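PDB 2OG9: mandelate racemase/muconate lactonizing enzyme from Polaromonas sp., which probably catalyses the racemisation of mandelate or a related alpha-hydroxy acid, as a TIM-barrel member of the enolase superfamily. Local coordinates for residues A[199-204]-A[208-213]; A[287-292]-A[296-301]; A[339-342]-A[346-349]. All blocks are in the same frame, centred on the assembly; numbering follows the deposited sequence.

Interaction 1 (A[199-204]-A[208-213]); sequences AVRKHL and VPLMVD
L210 inserts its forked end between V200, R201 and L204, where the helix and second strand of the beta-alpha-beta unit 181-184, 190-204, 210-213 meet in the enolase-type barrel. The axes of 199-204 and 210-213 run nearly antiparallel, at 159° and 10.6 Å, and the side chains of both segments pack in the layer between them. The two methyls of L210 divide the work. CD2 faces the apolar pair, with V200 CG1 at 4.2 Å and L204 CD1 at 4.1 Å; CD1 instead meets R201, whose chain crosses the leucine at a slant. CG of R201 stands opposite its backbone N (chi1 166°), and bends at the next two bonds carry the guanidinium back to the strand. There its NH2 donates to F233 O. I181 of strand 181-184 touches both L204 and L210. At the end of the helix V208 closes the turn: its CG2 lies 3.8 Å from L204 CB, while its CG1 approaches L204 CD1. R201 NE, buried by the contact and without a polar partner in the model, rests 3.4 Å from L210 CD1.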
# COMPACT_ATOMS: atom_id res chain seq x y z
N ALA A 199 6.24 26.97 35.22
CA ALA A 199 7.08 27.80 36.08
C ALA A 199 8.36 28.23 35.38
O ALA A 199 8.79 29.38 35.49
CB ALA A 199 7.41 27.04 37.36
N VAL A 200 8.98 27.30 34.66
CA VAL A 200 10.22 27.59 33.94
C VAL A 200 9.93 28.57 32.81
O VAL A 200 10.67 29.55 32.62
CB VAL A 200 10.84 26.30 33.35
CG1 VAL A 200 12.07 26.65 32.52
CG2 VAL A 200 11.23 25.36 34.47
N ARG A 201 8.87 28.32 32.06
CA ARG A 201 8.50 29.19 30.95
C ARG A 201 8.22 30.62 31.41
O ARG A 201 8.65 31.57 30.75
CB ARG A 201 7.27 28.63 30.23
CG ARG A 201 6.59 29.62 29.28
CD ARG A 201 7.55 30.21 28.25
NE ARG A 201 8.08 29.21 27.32
CZ ARG A 201 7.37 28.61 26.38
NH1 ARG A 201 6.08 28.89 26.23
NH2 ARG A 201 7.95 27.73 25.57
N LYS A 202 7.52 30.78 32.52
CA LYS A 202 7.21 32.12 33.02
C LYS A 202 8.47 32.84 33.48
O LYS A 202 8.59 34.06 33.34
CB LYS A 202 6.21 32.06 34.17
CG LYS A 202 5.78 33.44 34.66
CD LYS A 202 4.78 33.39 35.80
CE LYS A 202 4.42 34.79 36.27
NZ LYS A 202 3.46 34.79 37.42
N HIS A 203 9.42 32.09 34.03
CA HIS A 203 10.67 32.66 34.52
C HIS A 203 11.61 33.12 33.41
O HIS A 203 12.05 34.27 33.40
CB HIS A 203 11.39 31.64 35.41
CG HIS A 203 12.62 32.19 36.07
ND1 HIS A 203 12.59 33.31 36.88
CD2 HIS A 203 13.90 31.76 36.06
CE1 HIS A 203 13.81 33.54 37.34
NE2 HIS A 203 14.62 32.62 36.86
N LEU A 204 11.91 32.22 32.48
CA LEU A 204 12.81 32.54 31.38
C LEU A 204 12.20 33.41 30.30
O LEU A 204 12.89 34.23 29.69
CB LEU A 204 13.34 31.25 30.75
CG LEU A 204 14.11 30.32 31.69
CD1 LEU A 204 14.55 29.08 30.94
CD2 LEU A 204 15.31 31.06 32.27
N VAL A 208 12.96 32.09 25.18
CA VAL A 208 13.95 31.04 25.43
C VAL A 208 13.40 29.69 24.99
O VAL A 208 12.41 29.21 25.53
CB VAL A 208 14.32 30.98 26.93
CG1 VAL A 208 15.40 29.93 27.16
CG2 VAL A 208 14.79 32.34 27.40
N PRO A 209 14.04 29.06 23.99
CA PRO A 209 13.58 27.75 23.51
C PRO A 209 13.52 26.73 24.64
O PRO A 209 14.45 26.64 25.45
CB PRO A 209 14.63 27.38 22.46
CG PRO A 209 15.06 28.73 21.92
CD PRO A 209 15.19 29.53 23.20
N LEU A 210 12.43 25.97 24.69
CA LEU A 210 12.25 24.95 25.72
C LEU A 210 11.87 23.60 25.14
O LEU A 210 11.07 23.52 24.20
CB LEU A 210 11.15 25.37 26.70
CG LEU A 210 11.32 26.62 27.56
CD1 LEU A 210 10.12 26.73 28.49
CD2 LEU A 210 12.61 26.55 28.37
N MSE A 211 12.45 22.54 25.69
CA MSE A 211 12.14 21.18 25.26
C MSE A 211 11.98 20.30 26.49
O MSE A 211 12.48 20.64 27.55
CB MSE A 211 13.24 20.60 24.34
CG MSE A 211 14.67 20.89 24.74
SE MSE A 211 15.31 22.56 23.98
CE MSE A 211 16.27 21.90 22.40
N VAL A 212 11.26 19.20 26.35
CA VAL A 212 11.08 18.29 27.48
C VAL A 212 11.51 16.88 27.09
O VAL A 212 11.48 16.51 25.91
CB VAL A 212 9.61 18.27 27.98
CG1 VAL A 212 9.19 19.67 28.41
CG2 VAL A 212 8.68 17.73 26.90
N ASP A 213 11.91 16.10 28.09
CA ASP A 213 12.37 14.73 27.89
C ASP A 213 11.59 13.85 28.86
O ASP A 213 11.73 13.99 30.08
CB ASP A 213 13.86 14.66 28.21
CG ASP A 213 14.49 13.34 27.80
OD1 ASP A 213 13.77 12.35 27.58
OD2 ASP A 213 15.74 13.30 27.72

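Interaction 2 (A[287-292]-A[296-301]); sequences PDAPRV and TPFLKI
V292 N donates to D288 O at 2.9 Å and more weakly to A289 O, tying up the short helical turn that follows strand 284-285 of the TIM barrel and precedes helix 295-307. D288 is the N-cap of this turn: its OD1 accepts from R291 N at 3.2 Å, the donor standing 68° out of the carboxylate plane. D288 OD2 and R291 NH2 both bond to Y67 OH, which links the turn to strand 61-69. Across the contact the packing is apolar and fully buried. The ring of F298, sent toward the turn by a chi1 of -178° with CG trans to the backbone N, slips beside P287 and A289. P287 CG is 3.4 Å from F298 CE1, A289 CB is 3.8 Å from F298 CD1, and the carbonyl carbon of D288 lies at the ring edge, near its plane. L324 of helix 318-326 also touches A289 and F298. V292 and I301 meet tip to tip, the CD1 methyl of I301 sitting against both branches of the valine, 4.0 Å from V292 CG2. One helical turn earlier P297 takes the backbone side of V292, with its CG 3.4 Å from V292 O.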
# COMPACT_ATOMS: atom_id res chain seq x y z
N PRO A 287 20.41 10.25 16.78
CA PRO A 287 21.41 9.18 16.76
C PRO A 287 22.56 9.52 17.70
O PRO A 287 22.89 10.69 17.90
CB PRO A 287 21.83 9.14 15.30
CG PRO A 287 21.72 10.57 14.88
CD PRO A 287 20.41 11.00 15.51
N ASP A 288 23.16 8.49 18.28
CA ASP A 288 24.29 8.62 19.20
C ASP A 288 25.42 7.85 18.52
O ASP A 288 25.41 6.62 18.49
CB ASP A 288 23.91 7.97 20.54
CG ASP A 288 25.03 8.01 21.56
OD1 ASP A 288 26.21 8.01 21.17
OD2 ASP A 288 24.71 8.03 22.77
N ALA A 289 26.39 8.58 17.96
CA ALA A 289 27.50 7.94 17.25
C ALA A 289 28.15 6.76 17.99
O ALA A 289 28.17 5.64 17.47
CB ALA A 289 28.56 8.99 16.88
N PRO A 290 28.69 6.99 19.19
CA PRO A 290 29.32 5.89 19.94
C PRO A 290 28.38 4.70 20.15
O PRO A 290 28.79 3.54 20.08
CB PRO A 290 29.71 6.54 21.26
CG PRO A 290 29.99 7.96 20.87
CD PRO A 290 28.85 8.27 19.91
N ARG A 291 27.12 5.00 20.41
CA ARG A 291 26.14 3.95 20.66
C ARG A 291 25.75 3.13 19.43
O ARG A 291 25.41 1.95 19.55
CB ARG A 291 24.88 4.56 21.30
CG ARG A 291 23.90 3.54 21.82
CD ARG A 291 22.82 4.17 22.70
NE ARG A 291 23.38 4.81 23.89
CZ ARG A 291 22.67 5.11 24.97
NH1 ARG A 291 21.38 4.83 25.01
NH2 ARG A 291 23.25 5.69 26.01
N VAL A 292 25.80 3.73 18.24
CA VAL A 292 25.42 3.01 17.02
C VAL A 292 26.59 2.34 16.30
O VAL A 292 26.39 1.69 15.27
CB VAL A 292 24.67 3.93 16.02
CG1 VAL A 292 23.43 4.52 16.68
CG2 VAL A 292 25.59 5.03 15.52
N THR A 296 31.09 6.00 11.09
CA THR A 296 30.71 5.33 9.85
C THR A 296 29.21 5.00 9.82
O THR A 296 28.51 5.39 8.88
CB THR A 296 31.57 4.06 9.62
OG1 THR A 296 32.91 4.47 9.28
CG2 THR A 296 31.01 3.21 8.48
N PRO A 297 28.68 4.28 10.84
CA PRO A 297 27.24 4.00 10.77
C PRO A 297 26.40 5.27 10.99
O PRO A 297 25.30 5.40 10.45
CB PRO A 297 27.03 2.94 11.86
CG PRO A 297 28.21 3.10 12.78
CD PRO A 297 29.35 3.43 11.84
N PHE A 298 26.94 6.21 11.76
CA PHE A 298 26.24 7.47 12.01
C PHE A 298 26.02 8.22 10.69
O PHE A 298 24.95 8.79 10.47
CB PHE A 298 27.06 8.36 12.96
CG PHE A 298 26.39 9.67 13.31
CD1 PHE A 298 25.73 9.82 14.53
CD2 PHE A 298 26.39 10.73 12.42
CE1 PHE A 298 25.10 11.02 14.85
CE2 PHE A 298 25.75 11.93 12.73
CZ PHE A 298 25.11 12.07 13.95
N LEU A 299 27.02 8.22 9.82
CA LEU A 299 26.88 8.91 8.54
C LEU A 299 25.80 8.25 7.68
O LEU A 299 25.09 8.94 6.95
CB LEU A 299 28.21 8.92 7.78
CG LEU A 299 29.31 9.74 8.46
CD1 LEU A 299 30.58 9.66 7.64
CD2 LEU A 299 28.86 11.20 8.60
N LYS A 300 25.69 6.93 7.76
CA LYS A 300 24.66 6.24 6.98
C LYS A 300 23.28 6.66 7.50
O LYS A 300 22.35 6.88 6.72
CB LYS A 300 24.84 4.72 7.09
CG LYS A 300 26.14 4.24 6.48
CD LYS A 300 26.39 2.76 6.74
CE LYS A 300 27.71 2.32 6.10
NZ LYS A 300 28.06 0.92 6.46
N ILE A 301 23.17 6.77 8.81
CA ILE A 301 21.93 7.18 9.45
C ILE A 301 21.59 8.62 9.05
O ILE A 301 20.45 8.92 8.73
CB ILE A 301 22.03 7.05 10.99
CG1 ILE A 301 22.19 5.58 11.38
CG2 ILE A 301 20.78 7.64 11.65
CD1 ILE A 301 22.66 5.38 12.80

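Interaction 3 (A[339-342]-A[346-349]); sequences WLEP and ERIE
The guanidinium of R347 carries E341 on one face: E341 CB stands 3.5 Å above the plane, over its centre, and the carbonyl oxygen of E341 also lies over a face, 3.1 Å from R347 NH1. That oxygen is badly placed for a hydrogen bond to either NH1 or NH2, so its attraction to the cation is probably electrostatic. The edge of the group is used by carbonyls of the arginine's own loop. R347 NH1 donates to E346 O at 2.8 Å with an angle of 154°, the acceptor almost exactly in the guanidinium plane, and it also bonds to F344 O; the two carbonyls would fix the rotation of the group. The side chains of E341 and R347 cross at about a right angle, with carboxylate and guanidinium planes 30° apart. A bend at chi2 of R347 (-75°) turns its outer half back toward the glutamate. OE2 of E341 comes to 3.4 Å from R347 CD, whereas E341 OE1 is 3.9 Å from R347 NE, a long salt bridge in which no N-H points at the oxygen. A water completes the junction, donating to E341 OE2 at 2.8 Å and accepting from I348 N at 2.7 Å. This surface contact closes a bend within the long connection between strands 333-335 and 350-351. P342 O and E346 OE2 bond to S368 OG and T366 OG1 respectively, and I348 packs on M318 of helix 318-326 and M355 of strand 354-356.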
# COMPACT_ATOMS: atom_id res chain seq x y z
N TRP A 339 29.73 16.56 31.66
CA TRP A 339 30.29 15.33 32.26
C TRP A 339 31.62 14.74 31.76
O TRP A 339 32.43 14.25 32.56
CB TRP A 339 29.26 14.18 32.23
CG TRP A 339 27.93 14.51 32.82
CD1 TRP A 339 27.52 15.71 33.33
CD2 TRP A 339 26.79 13.64 32.91
NE1 TRP A 339 26.21 15.65 33.71
CE2 TRP A 339 25.73 14.39 33.46
CE3 TRP A 339 26.57 12.30 32.56
CZ2 TRP A 339 24.46 13.84 33.68
CZ3 TRP A 339 25.31 11.75 32.77
CH2 TRP A 339 24.27 12.53 33.33
N LEU A 340 31.84 14.76 30.45
CA LEU A 340 33.06 14.18 29.90
C LEU A 340 34.31 15.06 29.92
O LEU A 340 35.41 14.55 29.71
CB LEU A 340 32.81 13.73 28.46
CG LEU A 340 31.58 12.87 28.19
CD1 LEU A 340 31.67 12.33 26.76
CD2 LEU A 340 31.51 11.72 29.18
N GLU A 341 34.16 16.35 30.18
CA GLU A 341 35.30 17.27 30.18
C GLU A 341 36.57 16.82 30.90
O GLU A 341 37.67 17.01 30.38
CB GLU A 341 34.86 18.64 30.72
CG GLU A 341 33.78 19.30 29.87
CD GLU A 341 33.47 20.73 30.30
OE1 GLU A 341 33.43 20.99 31.52
OE2 GLU A 341 33.26 21.58 29.41
N PRO A 342 36.46 16.21 32.09
CA PRO A 342 37.65 15.75 32.83
C PRO A 342 38.55 14.78 32.06
O PRO A 342 39.72 14.62 32.38
CB PRO A 342 37.05 15.09 34.07
CG PRO A 342 35.80 15.84 34.29
CD PRO A 342 35.24 15.98 32.89
N GLU A 346 41.02 19.53 26.14
CA GLU A 346 40.36 20.57 25.36
C GLU A 346 38.93 20.85 25.84
O GLU A 346 38.35 20.05 26.57
CB GLU A 346 40.33 20.16 23.88
CG GLU A 346 41.70 19.91 23.25
CD GLU A 346 42.33 18.60 23.68
OE1 GLU A 346 41.61 17.73 24.23
OE2 GLU A 346 43.54 18.41 23.46
N ARG A 347 38.37 21.97 25.42
CA ARG A 347 37.01 22.34 25.83
C ARG A 347 36.20 22.95 24.70
O ARG A 347 36.76 23.51 23.76
CB ARG A 347 37.07 23.35 26.99
CG ARG A 347 37.64 22.80 28.29
CD ARG A 347 36.64 21.89 28.99
NE ARG A 347 37.12 21.38 30.27
CZ ARG A 347 38.02 20.41 30.41
NH1 ARG A 347 38.55 19.82 29.34
NH2 ARG A 347 38.39 20.02 31.62
N ILE A 348 34.89 22.82 24.80
CA ILE A 348 33.98 23.37 23.81
C ILE A 348 33.61 24.79 24.25
O ILE A 348 33.42 25.05 25.44
CB ILE A 348 32.67 22.54 23.71
CG1 ILE A 348 33.00 21.11 23.26
CG2 ILE A 348 31.70 23.21 22.76
CD1 ILE A 348 33.57 21.01 21.87
N GLU A 349 33.51 25.70 23.29
CA GLU A 349 33.16 27.08 23.62
C GLU A 349 31.74 27.36 23.17
O GLU A 349 31.33 26.93 22.09
CB GLU A 349 34.12 28.04 22.92
CG GLU A 349 34.17 29.42 23.54
CD GLU A 349 35.25 30.29 22.93
OE1 GLU A 349 36.36 29.77 22.69
OE2 GLU A 349 34.99 31.49 22.71
O HOH W 1 34.00 21.17 26.77

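From the N terminus the three contacts follow in series, none nested in or crossing another, and each brings together segments separated by three residues within the barrel domain. Interaction 1 closes the turn from helix 190-204 into strand 210-213. Interaction 2 comes later, after strand 284-285, and folds a short turn onto the start of helix 295-307. Interaction 3 closes a bend around 343-345 inside the connection from strand 333-335 to strand 350-351, at the surface. None touches another: the nearest atoms of interactions 2 and 3 are about 8 Å apart. Helix 318-326 is a neighbour of both these contacts.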